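Local coordinates for protein eukaryotic peptide chain release factor GTP-binding subunit (Schizosaccharomyces pombe, PDB 1R5B) that serves as the GTP-binding subunit of the eukaryotic peptide chain release factor, a translation factor with a GTP-binding domain of the elongation factor Tu family, at residues 152-157 / 194-199; 187-192 / 231-236. All coordinates share one frame; numbering follows the deposited sequence.

Interaction 1: 152-157 / 194-199; sequences ISARRG and PSVQWS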
# COMPACT_ATOMS: atom_id res chain seq x y z
N ILE A 152 11.93 -18.21 -10.13
CA ILE A 152 12.47 -19.57 -10.24
C ILE A 152 12.05 -20.19 -11.57
O ILE A 152 10.91 -20.04 -11.99
CB ILE A 152 11.97 -20.44 -9.07
CG1 ILE A 152 12.44 -19.89 -7.72
CG2 ILE A 152 12.44 -21.89 -9.24
CD1 ILE A 152 13.93 -20.05 -7.43
N SER A 153 12.97 -20.88 -12.23
CA SER A 153 12.66 -21.59 -13.46
C SER A 153 12.00 -22.93 -13.14
O SER A 153 12.49 -23.67 -12.29
CB SER A 153 13.91 -21.85 -14.28
OG SER A 153 13.63 -22.73 -15.36
N ALA A 154 10.92 -23.23 -13.85
CA ALA A 154 10.20 -24.48 -13.69
C ALA A 154 10.69 -25.55 -14.67
O ALA A 154 10.32 -26.71 -14.54
CB ALA A 154 8.71 -24.26 -13.89
N ARG A 155 11.51 -25.16 -15.64
CA ARG A 155 12.09 -26.12 -16.59
C ARG A 155 12.79 -27.28 -15.88
O ARG A 155 13.50 -27.08 -14.91
CB ARG A 155 13.09 -25.40 -17.51
CG ARG A 155 13.70 -26.27 -18.62
CD ARG A 155 15.08 -25.82 -19.07
NE ARG A 155 15.09 -24.41 -19.47
CZ ARG A 155 15.52 -23.92 -20.63
NH1 ARG A 155 16.01 -24.72 -21.59
NH2 ARG A 155 15.47 -22.61 -20.84
N ARG A 156 12.58 -28.50 -16.38
CA ARG A 156 13.27 -29.67 -15.83
C ARG A 156 14.77 -29.52 -16.07
O ARG A 156 15.18 -29.05 -17.13
CB ARG A 156 12.74 -30.97 -16.46
CG ARG A 156 11.28 -31.27 -16.11
CD ARG A 156 10.77 -32.65 -16.53
NE ARG A 156 9.32 -32.71 -16.36
CZ ARG A 156 8.68 -32.88 -15.19
NH1 ARG A 156 9.36 -33.06 -14.05
NH2 ARG A 156 7.35 -32.88 -15.16
N GLY A 157 15.57 -29.91 -15.08
CA GLY A 157 17.01 -29.66 -15.11
C GLY A 157 17.39 -28.33 -14.47
O GLY A 157 18.18 -28.31 -13.54
N PRO A 194 8.52 -26.49 -23.27
CA PRO A 194 8.31 -27.92 -23.57
C PRO A 194 8.22 -28.89 -22.37
O PRO A 194 7.33 -29.74 -22.33
CB PRO A 194 9.53 -28.26 -24.43
CG PRO A 194 9.88 -26.98 -25.12
CD PRO A 194 9.52 -25.88 -24.16
N SER A 195 9.14 -28.75 -21.41
CA SER A 195 9.25 -29.69 -20.29
C SER A 195 8.17 -29.47 -19.23
O SER A 195 7.85 -30.37 -18.45
CB SER A 195 10.62 -29.53 -19.64
OG SER A 195 10.79 -28.22 -19.15
N VAL A 196 7.66 -28.25 -19.20
CA VAL A 196 6.51 -27.87 -18.37
C VAL A 196 5.43 -27.43 -19.32
O VAL A 196 5.65 -26.50 -20.11
CB VAL A 196 6.85 -26.64 -17.52
CG1 VAL A 196 5.84 -26.48 -16.37
CG2 VAL A 196 8.28 -26.70 -17.02
N GLN A 197 4.25 -28.03 -19.28
CA GLN A 197 3.20 -27.55 -20.19
C GLN A 197 2.00 -27.10 -19.39
O GLN A 197 0.88 -27.60 -19.57
CB GLN A 197 2.88 -28.60 -21.24
CG GLN A 197 4.04 -28.75 -22.21
CD GLN A 197 3.73 -29.65 -23.39
OE1 GLN A 197 4.30 -30.72 -23.50
NE2 GLN A 197 2.83 -29.21 -24.26
N TRP A 198 2.27 -26.15 -18.50
CA TRP A 198 1.34 -25.73 -17.47
C TRP A 198 0.87 -26.94 -16.66
O TRP A 198 -0.27 -27.02 -16.23
CB TRP A 198 0.17 -24.93 -18.06
CG TRP A 198 0.59 -23.57 -18.56
CD1 TRP A 198 0.97 -23.24 -19.83
CD2 TRP A 198 0.68 -22.37 -17.79
NE1 TRP A 198 1.30 -21.91 -19.89
CE2 TRP A 198 1.13 -21.35 -18.65
CE3 TRP A 198 0.44 -22.05 -16.45
CZ2 TRP A 198 1.33 -20.04 -18.23
CZ3 TRP A 198 0.65 -20.75 -16.02
CH2 TRP A 198 1.09 -19.76 -16.91
N SER A 199 1.78 -27.89 -16.47
CA SER A 199 1.46 -29.08 -15.70
C SER A 199 1.27 -28.68 -14.25
O SER A 199 2.17 -28.10 -13.65
CB SER A 199 2.58 -30.10 -15.81
OG SER A 199 2.47 -31.07 -14.78

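Interaction 2: 187-192 / 231-236; sequences VINKMD and VSAYTG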
# COMPACT_ATOMS: atom_id res chain seq x y z
N VAL A 187 7.83 -16.43 -7.90
CA VAL A 187 7.24 -16.57 -9.22
C VAL A 187 7.86 -17.80 -9.92
O VAL A 187 9.07 -17.86 -10.15
CB VAL A 187 7.44 -15.24 -10.00
CG1 VAL A 187 7.42 -15.44 -11.45
CG2 VAL A 187 6.33 -14.25 -9.60
N ILE A 188 7.03 -18.79 -10.20
CA ILE A 188 7.47 -19.98 -10.90
C ILE A 188 7.35 -19.68 -12.41
O ILE A 188 6.24 -19.67 -12.95
CB ILE A 188 6.60 -21.22 -10.52
CG1 ILE A 188 6.58 -21.46 -9.00
CG2 ILE A 188 7.10 -22.46 -11.25
CD1 ILE A 188 7.89 -21.73 -8.39
N ASN A 189 8.49 -19.44 -13.06
CA ASN A 189 8.54 -18.96 -14.45
C ASN A 189 8.70 -20.11 -15.45
O ASN A 189 8.95 -21.24 -15.06
CB ASN A 189 9.70 -17.97 -14.57
CG ASN A 189 9.66 -17.15 -15.86
OD1 ASN A 189 10.70 -16.73 -16.36
ND2 ASN A 189 8.47 -16.91 -16.37
N LYS A 190 8.55 -19.80 -16.74
CA LYS A 190 8.72 -20.75 -17.84
C LYS A 190 7.70 -21.88 -17.84
O LYS A 190 8.01 -22.99 -18.27
CB LYS A 190 10.15 -21.32 -17.86
CG LYS A 190 11.25 -20.27 -17.70
CD LYS A 190 12.60 -20.86 -18.10
CE LYS A 190 13.68 -19.81 -18.29
NZ LYS A 190 15.03 -20.42 -18.07
N MET A 191 6.48 -21.60 -17.40
CA MET A 191 5.43 -22.61 -17.37
C MET A 191 5.01 -23.08 -18.78
O MET A 191 4.47 -24.17 -18.94
CB MET A 191 4.21 -22.08 -16.60
CG MET A 191 4.45 -21.83 -15.10
SD MET A 191 4.86 -23.29 -14.11
CE MET A 191 3.56 -24.31 -14.39
N ASP A 192 5.29 -22.25 -19.79
CA ASP A 192 4.93 -22.51 -21.18
C ASP A 192 5.87 -23.49 -21.90
O ASP A 192 5.50 -24.08 -22.93
CB ASP A 192 4.93 -21.18 -21.95
CG ASP A 192 6.35 -20.65 -22.24
OD1 ASP A 192 7.05 -20.20 -21.29
OD2 ASP A 192 6.87 -20.66 -23.38
N VAL A 231 3.85 -18.17 -13.76
CA VAL A 231 3.86 -17.25 -14.89
C VAL A 231 4.71 -17.81 -16.03
O VAL A 231 5.44 -18.80 -15.87
CB VAL A 231 4.43 -15.87 -14.52
CG1 VAL A 231 3.79 -15.32 -13.25
CG2 VAL A 231 5.94 -15.94 -14.35
N SER A 232 4.61 -17.15 -17.17
CA SER A 232 5.57 -17.30 -18.25
C SER A 232 5.90 -15.91 -18.76
O SER A 232 5.06 -15.24 -19.36
CB SER A 232 5.01 -18.17 -19.37
OG SER A 232 5.81 -18.03 -20.53
N ALA A 233 7.14 -15.49 -18.53
CA ALA A 233 7.60 -14.15 -18.85
C ALA A 233 7.79 -13.98 -20.35
O ALA A 233 7.75 -12.86 -20.87
CB ALA A 233 8.92 -13.85 -18.12
N TYR A 234 8.02 -15.10 -21.05
CA TYR A 234 8.20 -15.07 -22.49
C TYR A 234 6.87 -14.68 -23.13
O TYR A 234 6.81 -13.69 -23.85
CB TYR A 234 8.69 -16.43 -23.00
CG TYR A 234 9.02 -16.44 -24.49
CD1 TYR A 234 10.13 -15.76 -24.99
CD2 TYR A 234 8.21 -17.12 -25.41
CE1 TYR A 234 10.42 -15.75 -26.34
CE2 TYR A 234 8.50 -17.13 -26.77
CZ TYR A 234 9.61 -16.44 -27.23
OH TYR A 234 9.91 -16.43 -28.57
N THR A 235 5.81 -15.43 -22.83
CA THR A 235 4.49 -15.18 -23.42
C THR A 235 3.68 -14.13 -22.69
O THR A 235 2.63 -13.72 -23.16
CB THR A 235 3.65 -16.47 -23.47
OG1 THR A 235 3.34 -16.90 -22.14
CG2 THR A 235 4.44 -17.63 -24.08
N GLY A 236 4.15 -13.70 -21.52
CA GLY A 236 3.39 -12.82 -20.66
C GLY A 236 2.15 -13.43 -20.01
O GLY A 236 1.32 -12.72 -19.45

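Interaction 1: 152-157 / 194-199
Ser195 and Val196 come up against the turn Ala154-Arg156. The hydroxyl of Ser195 sits between its own backbone N and carbonyl carbon (chi1 61°), which aims OG at the opposing main chain. There it accepts a weak, fairly straight hydrogen bond from Arg156 N, with 3.3 Å between N and OG. The same oxygen lies 3.5 Å from Arg155 CG, so it is flanked by the aliphatic root of that arginine. Arg156 runs extended from CG to NE alongside Ser195, its CG 4.0 Å from Ser195 CB. Next to this polar spot, the CG2 branch of Val196 presses on Ala154, 3.2 Å from the carbonyl O and 4.0 Å from CB.

Behind the first shell, Ser153 OG accepts from Arg155 N at 3.2 Å, an ST turn where the chain leaves the strand. Arg155 heads off from the contact to salt bridges with Glu158 and Glu193, and the carbonyl of Ala154 takes a hydrogen bond from Arg202. The turn leaves the end of strand 147-153 just ahead of helix 158-161, while the opposing loop leads from strand 184-189 into helix 200-218, which Ser199 N-caps.

Interaction 2: 187-192 / 231-236
Three hydrogen bonds join 187-192 to 231-236, two between main chains and one between side chains. The best aligned runs from Val231 N to Ile188 O, 2.9 Å long and nearly straight (173°), although the N-H arrives above the carbonyl plane. It carries the parallel pairing of strands 184-189 and 226-230 one step beyond the second strand. Val231 O then looks back at the turn after Asn189: it accepts a weak bond from Met191 N at 3.4 Å and lies 3.4 Å from Asn189 CA in a CA-H...O contact.

The side-chain bond is short. Ser232, with OG anti to its backbone N (chi1 166°), donates that hydroxyl to Asp192 OD1 at 2.6 Å, meeting the carboxylate from well above its plane. The same OG accepts a weak bond from Thr235 N, so the serine ties the aspartate to its own following turn. The methyl CG2 of Thr235 slides past the carboxylate, 3.9 Å from Asp192 OD2.

Apolar contact falls to the valines, which cross at about a right angle with Val187 CG1 only 3.3 Å from Val231 CG2. Asn189 lays its amide beside Val231, Ser232 and Ala233, while Ala233 also packs on helix 56-66.

Asn189-Lys190-Met191-Asp192 is consistent with the NKxD (G4) motif of P-loop GTP-binding proteins, and Ser232-Ala233 with the SA (G5) motif; their side-by-side placement at the C-terminal ends of neighbouring parallel strands is the arrangement that, in relatives, shapes the guanine pocket.

Overall arrangement
Interactions 1 and 2, centres about 9 Å apart, meet at the C-terminal ends of strands 147-153 and 184-189, neighbours in the GTP-binding domain's mixed sheet. Ladder bonds probably join them, Ile152 O with Asn189 N and Ile152 N with Val187 O, and Ala154 packs on Ile188. Interaction 2 is the larger and more buried, built on main-chain pairing, a short serine-aspartate bond and valine contact. Interaction 1 is partly buried and smaller, with one weak bond, arginine stems toward the surface and the buried Val196-Ala154 contact. Segment 187-192 runs from the end of strand 184-189 into the loop that 194-199 continues toward helix 200-218; the first meets the loop after 226-230, the second the turn after 147-153.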